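Local coordinates for protein DMATS type aromatic prenyltransferase (Streptomyces coelicolor, PDB 6ZS0) that probably transfers a dimethylallyl group from its diphosphate to C5 of the indole of tryptophan, as a 5-dimethylallyltryptophan synthase of the ABBA-barrel prenyltransferases, at residues S4-F9 with H61-F66; A97-V102 with D114-L119; G234-R237 with G243-A246. One frame throughout, in Å; residues are numbered along the deposited sequence.

Contact 1: S4-F9 with H61-F66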
ATOM      1  N   SER A   4       1.125  21.652  14.414  1.00 22.97           N
ATOM      2  CA  SER A   4       0.681  20.521  13.572  1.00 22.02           C
ATOM      3  C   SER A   4       1.049  19.210  14.262  1.00 20.30           C
ATOM      4  O   SER A   4       2.133  19.112  14.880  1.00 20.07           O
ATOM      5  CB  SER A   4       1.270  20.600  12.198  1.00 23.28           C
ATOM      6  OG  SER A   4       0.766  21.754  11.535  1.00 26.84           O
ATOM      7  N   THR A   5       0.157  18.245  14.179  1.00 18.41           N
ATOM      8  CA  THR A   5       0.342  16.894  14.745  1.00 17.18           C
ATOM      9  C   THR A   5       0.317  15.897  13.595  1.00 16.66           C
ATOM     10  O   THR A   5      -0.113  16.244  12.483  1.00 17.09           O
ATOM     11  CB  THR A   5      -0.715  16.565  15.802  1.00 16.94           C
ATOM     12  OG1 THR A   5      -2.006  16.645  15.186  1.00 17.50           O
ATOM     13  CG2 THR A   5      -0.656  17.495  16.998  1.00 17.26           C
ATOM     14  N   LEU A   6       0.707  14.689  13.857  1.00 16.48           N
ATOM     15  CA  LEU A   6       0.546  13.637  12.840  1.00 16.61           C
ATOM     16  C   LEU A   6      -0.920  13.570  12.443  1.00 16.12           C
ATOM     17  O   LEU A   6      -1.196  13.448  11.234  1.00 15.54           O
ATOM     18  CB  LEU A   6       1.008  12.289  13.391  1.00 17.49           C
ATOM     19  CG  LEU A   6       2.470  11.964  13.153  1.00 18.27           C
ATOM     20  CD1 LEU A   6       2.815  10.655  13.834  1.00 18.84           C
ATOM     21  CD2 LEU A   6       2.802  11.917  11.647  1.00 18.37           C
ATOM     22  N   GLY A   7      -1.846  13.635  13.414  1.00 15.53           N
ATOM     23  CA  GLY A   7      -3.291  13.565  13.125  1.00 15.68           C
ATOM     24  C   GLY A   7      -3.788  14.745  12.304  1.00 16.00           C
ATOM     25  O   GLY A   7      -4.527  14.529  11.334  1.00 15.51           O
ATOM     26  N   SER A   8      -3.421  15.977  12.657  1.00 16.16           N
ATOM     27  CA  SER A   8      -3.926  17.170  11.945  1.00 16.62           C
ATOM     28  C   SER A   8      -3.351  17.167  10.534  1.00 16.41           C
ATOM     29  O   SER A   8      -4.078  17.489   9.574  1.00 17.23           O
ATOM     30  CB  SER A   8      -3.639  18.450  12.677  1.00 16.93           C
ATOM     31  OG  SER A   8      -2.263  18.797  12.651  1.00 17.45           O
ATOM     32  N   PHE A   9      -2.082  16.805  10.381  1.00 16.05           N
ATOM     33  CA  PHE A   9      -1.381  16.891   9.089  1.00 16.52           C
ATOM     34  C   PHE A   9      -1.908  15.801   8.149  1.00 16.00           C
ATOM     35  O   PHE A   9      -2.303  16.116   7.004  1.00 16.34           O
ATOM     36  CB  PHE A   9       0.131  16.796   9.286  1.00 16.76           C
ATOM     37  CG  PHE A   9       0.907  16.861   8.000  1.00 17.58           C
ATOM     38  CD1 PHE A   9       1.249  15.707   7.316  1.00 17.97           C
ATOM     39  CD2 PHE A   9       1.312  18.077   7.479  1.00 18.60           C
ATOM     40  CE1 PHE A   9       1.979  15.767   6.133  1.00 18.46           C
ATOM     41  CE2 PHE A   9       2.047  18.130   6.304  1.00 19.51           C
ATOM     42  CZ  PHE A   9       2.378  16.979   5.632  1.00 19.43           C
ATOM     43  N   HIS A  61       9.233   7.626   7.605  1.00 14.51           N
ATOM     44  CA  HIS A  61       8.677   7.030   8.846  1.00 14.55           C
ATOM     45  C   HIS A  61       7.353   7.695   9.202  1.00 13.92           C
ATOM     46  O   HIS A  61       6.946   7.563  10.377  1.00 14.24           O
ATOM     47  CB  HIS A  61       9.668   7.094   9.992  1.00 15.56           C
ATOM     48  CG  HIS A  61      10.995   6.544   9.602  1.00 16.27           C
ATOM     49  ND1 HIS A  61      11.160   5.220   9.240  1.00 17.06           N
ATOM     50  CD2 HIS A  61      12.195   7.140   9.427  1.00 17.47           C
ATOM     51  CE1 HIS A  61      12.451   5.026   8.948  1.00 17.32           C
ATOM     52  NE2 HIS A  61      13.087   6.161   9.059  1.00 17.63           N
ATOM     53  N   THR A  62       6.672   8.344   8.258  1.00 13.12           N
ATOM     54  CA  THR A  62       5.252   8.704   8.495  1.00 12.66           C
ATOM     55  C   THR A  62       4.436   7.415   8.523  1.00 12.22           C
ATOM     56  O   THR A  62       4.536   6.606   7.608  1.00 11.98           O
ATOM     57  CB  THR A  62       4.702   9.657   7.439  1.00 12.57           C
ATOM     58  OG1 THR A  62       5.544  10.804   7.304  1.00 13.10           O
ATOM     59  CG2 THR A  62       3.303  10.110   7.797  1.00 12.44           C
ATOM     60  N   PRO A  63       3.595   7.139   9.556  1.00 12.05           N
ATOM     61  CA  PRO A  63       2.867   5.876   9.594  1.00 11.92           C
ATOM     62  C   PRO A  63       1.539   5.884   8.851  1.00 11.85           C
ATOM     63  O   PRO A  63       0.595   5.203   9.255  1.00 11.74           O
ATOM     64  CB  PRO A  63       2.645   5.700  11.094  1.00 11.92           C
ATOM     65  CG  PRO A  63       2.440   7.109  11.582  1.00 12.10           C
ATOM     66  CD  PRO A  63       3.445   7.927  10.794  1.00 12.25           C
ATOM     67  N   VAL A  64       1.482   6.670   7.771  1.00 12.15           N
ATOM     68  CA  VAL A  64       0.321   6.826   6.885  1.00 12.57           C
ATOM     69  C   VAL A  64       0.854   6.933   5.466  1.00 12.86           C
ATOM     70  O   VAL A  64       1.878   7.608   5.287  1.00 12.87           O
ATOM     71  CB  VAL A  64      -0.499   8.070   7.225  1.00 12.96           C
ATOM     72  CG1 VAL A  64      -1.744   8.162   6.369  1.00 13.24           C
ATOM     73  CG2 VAL A  64      -0.884   8.125   8.704  1.00 13.09           C
ATOM     74  N   GLU A  65       0.149   6.306   4.538  1.00 13.28           N
ATOM     75  CA  GLU A  65       0.413   6.445   3.095  1.00 14.27           C
ATOM     76  C   GLU A  65      -0.929   6.448   2.399  1.00 13.76           C
ATOM     77  O   GLU A  65      -1.863   5.884   2.922  1.00 13.72           O
ATOM     78  CB  GLU A  65       1.282   5.298   2.579  1.00 15.56           C
ATOM     79  CG  GLU A  65       1.593   5.400   1.086  1.00 17.24           C
ATOM     80  CD  GLU A  65       2.377   4.215   0.542  1.00 19.03           C
ATOM     81  OE1 GLU A  65       1.785   3.114   0.450  1.00 21.66           O
ATOM     82  OE2 GLU A  65       3.585   4.401   0.225  1.00 20.98           O
ATOM     83  N   PHE A  66      -1.037   7.154   1.295  1.00 13.64           N
ATOM     84  CA  PHE A  66      -2.296   7.202   0.529  1.00 14.03           C
ATOM     85  C   PHE A  66      -2.109   6.498  -0.802  1.00 14.27           C
ATOM     86  O   PHE A  66      -0.964   6.298  -1.254  1.00 13.83           O
ATOM     87  CB  PHE A  66      -2.739   8.634   0.281  1.00 14.29           C
ATOM     88  CG  PHE A  66      -2.985   9.391   1.560  1.00 14.34           C
ATOM     89  CD1 PHE A  66      -2.036  10.273   2.057  1.00 14.63           C
ATOM     90  CD2 PHE A  66      -4.149   9.182   2.282  1.00 14.79           C
ATOM     91  CE1 PHE A  66      -2.262  10.973   3.236  1.00 14.76           C
ATOM     92  CE2 PHE A  66      -4.370   9.873   3.465  1.00 14.81           C
ATOM     93  CZ  PHE A  66      -3.436  10.780   3.931  1.00 14.91           C
TER
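Leu6 meets Pro63 through a side chain whose first torsion, chi1 -91°, is turned about 30° past the staggered position, while the second is fully extended (chi2 176°). Together they bring both methyls to CD of the proline ring. The end of the leucine points at this corner of the ring. Leu6 CD1 and Leu6 CD2 each stand 4.1 Å from Pro63 CD, so both methyls share one ring carbon. Leu6 CD2 also lies 4.3 Å from Thr62 CG2. The threonine thus offers its methyl here, while its hydroxyl is hydrogen-bonded to Asp60. No hydrogen bond crosses between the segments; the contact is apolar and buried.

The polar bonds lie within 4-9. Thr5 is the N-cap of helix 6-20, and with Ser8 it forms a capping box. Ser8 N donates to Thr5 OG1 at 3.0 Å, and Thr5 N donates to Ser8 OG at 2.9 Å in a nearly straight bond (175°). These bonds cap the first turn, which carries Leu6.

Leu6 also touches Leu47 and Tyr348, and Pro63 packs on Leu39 of helix 25-39. Beyond Pro63 the chain enters strand 64-70 of the barrel, where Val64 and Phe66 pack against neighbouring strand 77-82 and against helix 6-20, part of the outer helical layer of the ABBA fold.

Contact 2: A97-V102 with D114-L119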
ATOM      1  N   ALA A  97      -1.662  -3.559  19.446  1.00 15.56           N
ATOM      2  CA  ALA A  97      -2.386  -2.290  19.228  1.00 15.63           C
ATOM      3  C   ALA A  97      -3.008  -2.331  17.828  1.00 15.02           C
ATOM      4  O   ALA A  97      -4.182  -1.910  17.683  1.00 15.73           O
ATOM      5  CB  ALA A  97      -1.464  -1.109  19.414  1.00 15.76           C
ATOM      6  N   GLY A  98      -2.281  -2.861  16.848  1.00 14.51           N
ATOM      7  CA  GLY A  98      -2.810  -3.007  15.478  1.00 14.20           C
ATOM      8  C   GLY A  98      -4.034  -3.901  15.462  1.00 14.21           C
ATOM      9  O   GLY A  98      -5.076  -3.534  14.847  1.00 14.27           O
ATOM     10  N   LEU A  99      -3.956  -5.037  16.139  1.00 14.32           N
ATOM     11  CA  LEU A  99      -5.088  -5.969  16.216  1.00 14.90           C
ATOM     12  C   LEU A  99      -6.274  -5.307  16.919  1.00 15.58           C
ATOM     13  O   LEU A  99      -7.424  -5.492  16.459  1.00 15.00           O
ATOM     14  CB  LEU A  99      -4.630  -7.228  16.931  1.00 14.96           C
ATOM     15  CG  LEU A  99      -5.701  -8.308  17.069  1.00 15.30           C
ATOM     16  CD1 LEU A  99      -6.257  -8.704  15.714  1.00 15.56           C
ATOM     17  CD2 LEU A  99      -5.143  -9.495  17.795  1.00 15.76           C
ATOM     18  N   GLU A 100      -6.042  -4.598  18.020  0.50 16.10           N
ATOM     19  CA  GLU A 100      -7.133  -3.898  18.758  0.50 16.94           C
ATOM     20  C   GLU A 100      -7.849  -2.926  17.805  0.50 16.69           C
ATOM     21  O   GLU A 100      -9.087  -2.825  17.855  0.50 16.58           O
ATOM     22  CB  GLU A 100      -6.588  -3.155  19.974  0.50 18.19           C
ATOM     23  CG  GLU A 100      -6.110  -4.085  21.071  0.50 19.34           C
ATOM     24  CD  GLU A 100      -5.310  -3.413  22.164  0.50 20.42           C
ATOM     25  OE1 GLU A 100      -4.962  -4.119  23.160  0.50 21.46           O
ATOM     26  OE2 GLU A 100      -5.036  -2.180  22.037  0.50 21.44           O
ATOM     27  N   ALA A 101      -7.093  -2.212  16.980  1.00 16.32           N
ATOM     28  CA  ALA A 101      -7.645  -1.191  16.052  1.00 16.10           C
ATOM     29  C   ALA A 101      -8.545  -1.901  15.049  1.00 15.83           C
ATOM     30  O   ALA A 101      -9.658  -1.394  14.804  1.00 15.75           O
ATOM     31  CB  ALA A 101      -6.580  -0.422  15.334  1.00 16.07           C
ATOM     32  N   VAL A 102      -8.098  -3.037  14.497  1.00 15.35           N
ATOM     33  CA  VAL A 102      -8.918  -3.802  13.520  1.00 15.96           C
ATOM     34  C   VAL A 102     -10.179  -4.309  14.217  1.00 16.02           C
ATOM     35  O   VAL A 102     -11.266  -4.246  13.619  1.00 15.92           O
ATOM     36  CB  VAL A 102      -8.108  -4.933  12.870  1.00 16.58           C
ATOM     37  CG1 VAL A 102      -8.963  -5.845  12.006  1.00 17.00           C
ATOM     38  CG2 VAL A 102      -6.949  -4.346  12.066  1.00 16.87           C
ATOM     39  N   ASP A 114     -13.040 -13.851  11.129  1.00 28.91           N
ATOM     40  CA  ASP A 114     -12.717 -15.298  11.277  1.00 30.32           C
ATOM     41  C   ASP A 114     -11.444 -15.624  10.490  1.00 28.79           C
ATOM     42  O   ASP A 114     -10.629 -16.372  11.003  1.00 29.09           O
ATOM     43  CB  ASP A 114     -13.853 -16.215  10.810  1.00 33.02           C
ATOM     44  CG  ASP A 114     -15.043 -16.275  11.751  1.00 36.32           C
ATOM     45  OD1 ASP A 114     -14.952 -15.720  12.885  1.00 37.28           O
ATOM     46  OD2 ASP A 114     -16.054 -16.889  11.358  1.00 39.49           O
ATOM     47  N   ALA A 115     -11.277 -15.075   9.290  1.00 26.47           N
ATOM     48  CA  ALA A 115     -10.112 -15.358   8.423  1.00 25.73           C
ATOM     49  C   ALA A 115      -8.838 -14.792   9.077  1.00 24.09           C
ATOM     50  O   ALA A 115      -7.801 -15.468   9.073  1.00 23.51           O
ATOM     51  CB  ALA A 115     -10.343 -14.791   7.049  1.00 26.26           C
ATOM     52  N   LEU A 116      -8.914 -13.614   9.662  1.00 22.54           N
ATOM     53  CA  LEU A 116      -7.758 -13.030  10.381  1.00 21.71           C
ATOM     54  C   LEU A 116      -7.447 -13.907  11.598  1.00 22.21           C
ATOM     55  O   LEU A 116      -6.311 -14.210  11.811  1.00 21.25           O
ATOM     56  CB  LEU A 116      -8.094 -11.591  10.784  1.00 21.26           C
ATOM     57  CG  LEU A 116      -7.016 -10.863  11.558  1.00 21.24           C
ATOM     58  CD1 LEU A 116      -5.687 -10.876  10.813  1.00 21.17           C
ATOM     59  CD2 LEU A 116      -7.456  -9.445  11.886  1.00 21.51           C
ATOM     60  N   ASP A 117      -8.469 -14.285  12.365  1.00 23.00           N
ATOM     61  CA  ASP A 117      -8.299 -15.073  13.610  1.00 24.34           C
ATOM     62  C   ASP A 117      -7.591 -16.391  13.320  1.00 23.98           C
ATOM     63  O   ASP A 117      -6.760 -16.791  14.131  1.00 23.07           O
ATOM     64  CB  ASP A 117      -9.649 -15.303  14.276  1.00 25.55           C
ATOM     65  CG  ASP A 117     -10.196 -14.071  14.968  1.00 27.66           C
ATOM     66  OD1 ASP A 117      -9.414 -13.117  15.213  1.00 28.69           O
ATOM     67  OD2 ASP A 117     -11.394 -14.082  15.285  1.00 31.22           O
ATOM     68  N   GLU A 118      -7.898 -17.009  12.187  1.00 24.04           N
ATOM     69  CA  GLU A 118      -7.274 -18.260  11.699  1.00 25.82           C
ATOM     70  C   GLU A 118      -5.754 -18.107  11.571  1.00 24.48           C
ATOM     71  O   GLU A 118      -5.090 -19.147  11.600  1.00 25.09           O
ATOM     72  CB  GLU A 118      -7.855 -18.670  10.343  1.00 28.10           C
ATOM     73  CG  GLU A 118      -9.229 -19.245  10.434  1.00 31.07           C
ATOM     74  CD  GLU A 118      -9.283 -20.671  10.963  1.00 34.01           C
ATOM     75  OE1 GLU A 118      -8.186 -21.308  11.124  1.00 35.90           O
ATOM     76  OE2 GLU A 118     -10.404 -21.143  11.215  1.00 37.31           O
ATOM     77  N   LEU A 119      -5.225 -16.872  11.460  1.00 22.84           N
ATOM     78  CA  LEU A 119      -3.790 -16.616  11.118  1.00 22.86           C
ATOM     79  C   LEU A 119      -2.987 -16.046  12.285  1.00 21.78           C
ATOM     80  O   LEU A 119      -1.756 -15.966  12.132  1.00 21.73           O
ATOM     81  CB  LEU A 119      -3.730 -15.620   9.960  1.00 23.00           C
ATOM     82  CG  LEU A 119      -4.378 -16.076   8.661  1.00 23.74           C
ATOM     83  CD1 LEU A 119      -4.077 -15.087   7.561  1.00 24.35           C
ATOM     84  CD2 LEU A 119      -3.943 -17.469   8.265  1.00 24.68           C
TER
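Leu99, Val102 and Leu116 form a small apolar contact between two helices on the outside of the barrel. Helix 91-109 supplies the first two residues, and the short helix 114-117 supplies the third. The two elements are close in sequence, and the chain between them turns back to bring Leu116 to Leu99 and Val102. The backbones stay well apart, with Leu99 CA and Leu116 CA, the nearest such pair, 9.5 Å from each other. Side chains therefore bridge the gap, and no hydrogen bond crosses it.

One methyl of Leu116 makes both close approaches. Its CD2 lies 3.9 Å from Val102 CG1 and 4.1 Å from Leu99 CD1. The two encounters differ in direction. Val102 and Leu116 point at each other and meet tip to tip. Leu99 and Leu116 instead slide past one another in opposite directions, so the leucines touch through one methyl each while their chains run past each other. Leu116 CG stands opposite the backbone N across the first bond (chi1 179°), which extends the side chain toward helix 91-109. Leu99 has nearly the same chain shape, and its CD1 methyl is the part that reaches Leu116. Leu116 and Val102 are buried, while Leu99 is partly exposed.

Just beside this apolar patch, Asp117 makes a long, weak ion pair with Arg103. Beneath the patch lies the barrel wall: Val102 touches Val150 and Leu116 touches Leu152, both on strand 147-152. Ala115 and Leu119 continue the layer onto strand 191-195 and helix 162-175, and Leu99 packs on Leu124. The contact thus joins two pieces of the outer helical layer over the sheet, as expected of an ABBA barrel.

Contact 3: G234-R237 with G243-A246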
ATOM      1  N   GLY A 234       5.215  -3.279 -21.120  1.00 25.36           N
ATOM      2  CA  GLY A 234       5.007  -1.857 -21.427  1.00 26.10           C
ATOM      3  C   GLY A 234       4.996  -1.035 -20.150  1.00 24.67           C
ATOM      4  O   GLY A 234       5.651   0.017 -20.095  1.00 25.16           O
ATOM      5  N   PHE A 235       4.299  -1.521 -19.141  1.00 23.81           N
ATOM      6  CA  PHE A 235       4.147  -0.798 -17.867  1.00 22.56           C
ATOM      7  C   PHE A 235       5.520  -0.763 -17.202  1.00 21.16           C
ATOM      8  O   PHE A 235       5.941   0.313 -16.744  1.00 21.44           O
ATOM      9  CB  PHE A 235       3.103  -1.462 -16.984  1.00 22.36           C
ATOM     10  CG  PHE A 235       3.196  -1.050 -15.548  1.00 21.45           C
ATOM     11  CD1 PHE A 235       2.788   0.216 -15.156  1.00 21.86           C
ATOM     12  CD2 PHE A 235       3.710  -1.909 -14.604  1.00 20.87           C
ATOM     13  CE1 PHE A 235       2.914   0.612 -13.837  1.00 21.30           C
ATOM     14  CE2 PHE A 235       3.783  -1.522 -13.280  1.00 20.34           C
ATOM     15  CZ  PHE A 235       3.383  -0.267 -12.903  1.00 20.42           C
ATOM     16  N   PHE A 236       6.188  -1.912 -17.140  1.00 20.83           N
ATOM     17  CA  PHE A 236       7.544  -2.018 -16.546  1.00 20.60           C
ATOM     18  C   PHE A 236       8.438  -0.933 -17.167  1.00 21.27           C
ATOM     19  O   PHE A 236       9.120  -0.202 -16.447  1.00 21.05           O
ATOM     20  CB  PHE A 236       8.121  -3.420 -16.729  1.00 20.53           C
ATOM     21  CG  PHE A 236       9.532  -3.594 -16.206  1.00 20.04           C
ATOM     22  CD1 PHE A 236       9.790  -4.263 -15.012  1.00 20.09           C
ATOM     23  CD2 PHE A 236      10.613  -3.156 -16.948  1.00 20.61           C
ATOM     24  CE1 PHE A 236      11.100  -4.432 -14.566  1.00 19.80           C
ATOM     25  CE2 PHE A 236      11.910  -3.299 -16.484  1.00 20.68           C
ATOM     26  CZ  PHE A 236      12.148  -3.950 -15.297  1.00 19.92           C
ATOM     27  N   ARG A 237       8.454  -0.833 -18.493  1.00 23.46           N
ATOM     28  CA  ARG A 237       9.376   0.090 -19.192  1.00 25.14           C
ATOM     29  C   ARG A 237       8.971   1.545 -18.957  1.00 24.79           C
ATOM     30  O   ARG A 237       9.874   2.381 -18.766  1.00 25.17           O
ATOM     31  CB  ARG A 237       9.425  -0.240 -20.686  1.00 27.80           C
ATOM     32  CG  ARG A 237      10.076  -1.582 -20.980  1.00 29.58           C
ATOM     33  CD  ARG A 237      10.437  -1.737 -22.440  1.00 32.33           C
ATOM     34  NE  ARG A 237      11.460  -2.768 -22.565  1.00 34.21           N
ATOM     35  CZ  ARG A 237      11.232  -4.060 -22.784  1.00 35.13           C
ATOM     36  NH1 ARG A 237       9.996  -4.513 -22.942  1.00 37.06           N
ATOM     37  NH2 ARG A 237      12.248  -4.901 -22.844  1.00 36.20           N
ATOM     38  N   GLY A 243      15.958   2.589 -14.903  1.00 38.71           N
ATOM     39  CA  GLY A 243      16.122   1.246 -14.313  1.00 40.20           C
ATOM     40  C   GLY A 243      15.882   0.133 -15.343  1.00 41.44           C
ATOM     41  O   GLY A 243      16.280  -1.018 -15.046  1.00 42.05           O
ATOM     42  N   SER A 244      15.299   0.469 -16.513  1.00 41.74           N
ATOM     43  CA  SER A 244      14.903  -0.457 -17.613  1.00 42.76           C
ATOM     44  C   SER A 244      16.098  -0.787 -18.521  1.00 43.40           C
ATOM     45  O   SER A 244      16.944   0.094 -18.744  1.00 42.88           O
ATOM     46  CB  SER A 244      13.748   0.135 -18.417  1.00 43.78           C
ATOM     47  OG  SER A 244      13.224  -0.807 -19.337  1.00 46.86           O
ATOM     48  N   ASP A 245      16.139  -2.026 -19.019  1.00 44.30           N
ATOM     49  CA  ASP A 245      17.143  -2.546 -19.993  1.00 45.29           C
ATOM     50  C   ASP A 245      18.564  -2.297 -19.480  1.00 43.77           C
ATOM     51  O   ASP A 245      19.401  -1.877 -20.291  1.00 43.40           O
ATOM     52  CB  ASP A 245      16.911  -1.941 -21.377  1.00 47.41           C
ATOM     53  CG  ASP A 245      15.624  -2.441 -21.998  1.00 49.69           C
ATOM     54  OD1 ASP A 245      14.756  -1.600 -22.310  1.00 51.70           O
ATOM     55  OD2 ASP A 245      15.491  -3.680 -22.142  1.00 51.93           O
ATOM     56  N   ALA A 246      18.831  -2.598 -18.199  1.00 40.54           N
ATOM     57  CA  ALA A 246      20.132  -2.338 -17.533  1.00 38.84           C
ATOM     58  C   ALA A 246      20.572  -3.522 -16.650  1.00 36.73           C
ATOM     59  O   ALA A 246      21.440  -3.313 -15.756  1.00 37.85           O
ATOM     60  CB  ALA A 246      20.002  -1.061 -16.731  1.00 39.25           C
TER
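Charge pairing joins Arg237 to Asp245 in a salt bridge near the end of helix 229-240. Arg237 NE lies 3.5 Å from Asp245 OD1, which sits at the edge of the guanidinium and in its plane. Arg237 NH2 is likewise 3.5 Å from Asp245 OD2. The two side chains cross at about a right angle, yet their flat ends are only 20° from coplanar. The carboxylate therefore faces the NE and NH2 side of the guanidinium, at rather long range. Arg237 NH1 has a stronger partner, Glu233, in a second salt bridge. The guanidinium is thus shared between two acids.

The remaining contacts centre on the Ser244 hydroxyl. With chi1 at -171°, Ser244 OG extends away from its own backbone N and comes to rest 3.6 Å from Arg237 CG. It also approaches Phe236 CE2 at 4.0 Å, near the plane of the ring and at its edge. Within its own segment, Ser244 OG donates a weak hydrogen bond to Asp245 OD1. No hydrogen bond joins the two segments.

The contact folds the loop leading to strand 254-260 back against helix 229-240. Phe236 packs on Ala214 and Ala217 of helix 214-217 and on Leu249. Phe235, on the same helix as Phe236, reaches Leu273 and Ile275 of barrel strand 270-275.

In the fold
Contacts 1 and 2 are largely buried and apolar across their segments, whereas contact 3 is partly exposed and carries a salt bridge. Contact 1 ties the N-terminal helix 6-20 to the entry of a barrel strand. Contact 2 joins two outer helices over the barrel wall. Contact 3 holds a loop against the helix it follows. No helix or strand is common to any two of them. They follow one another along the chain and do not touch. Contacts 2 and 3 lie on opposite sides of the chain's centre, their own centres about 38 Å apart; those of contacts 1 and 2 are about 23 Å apart.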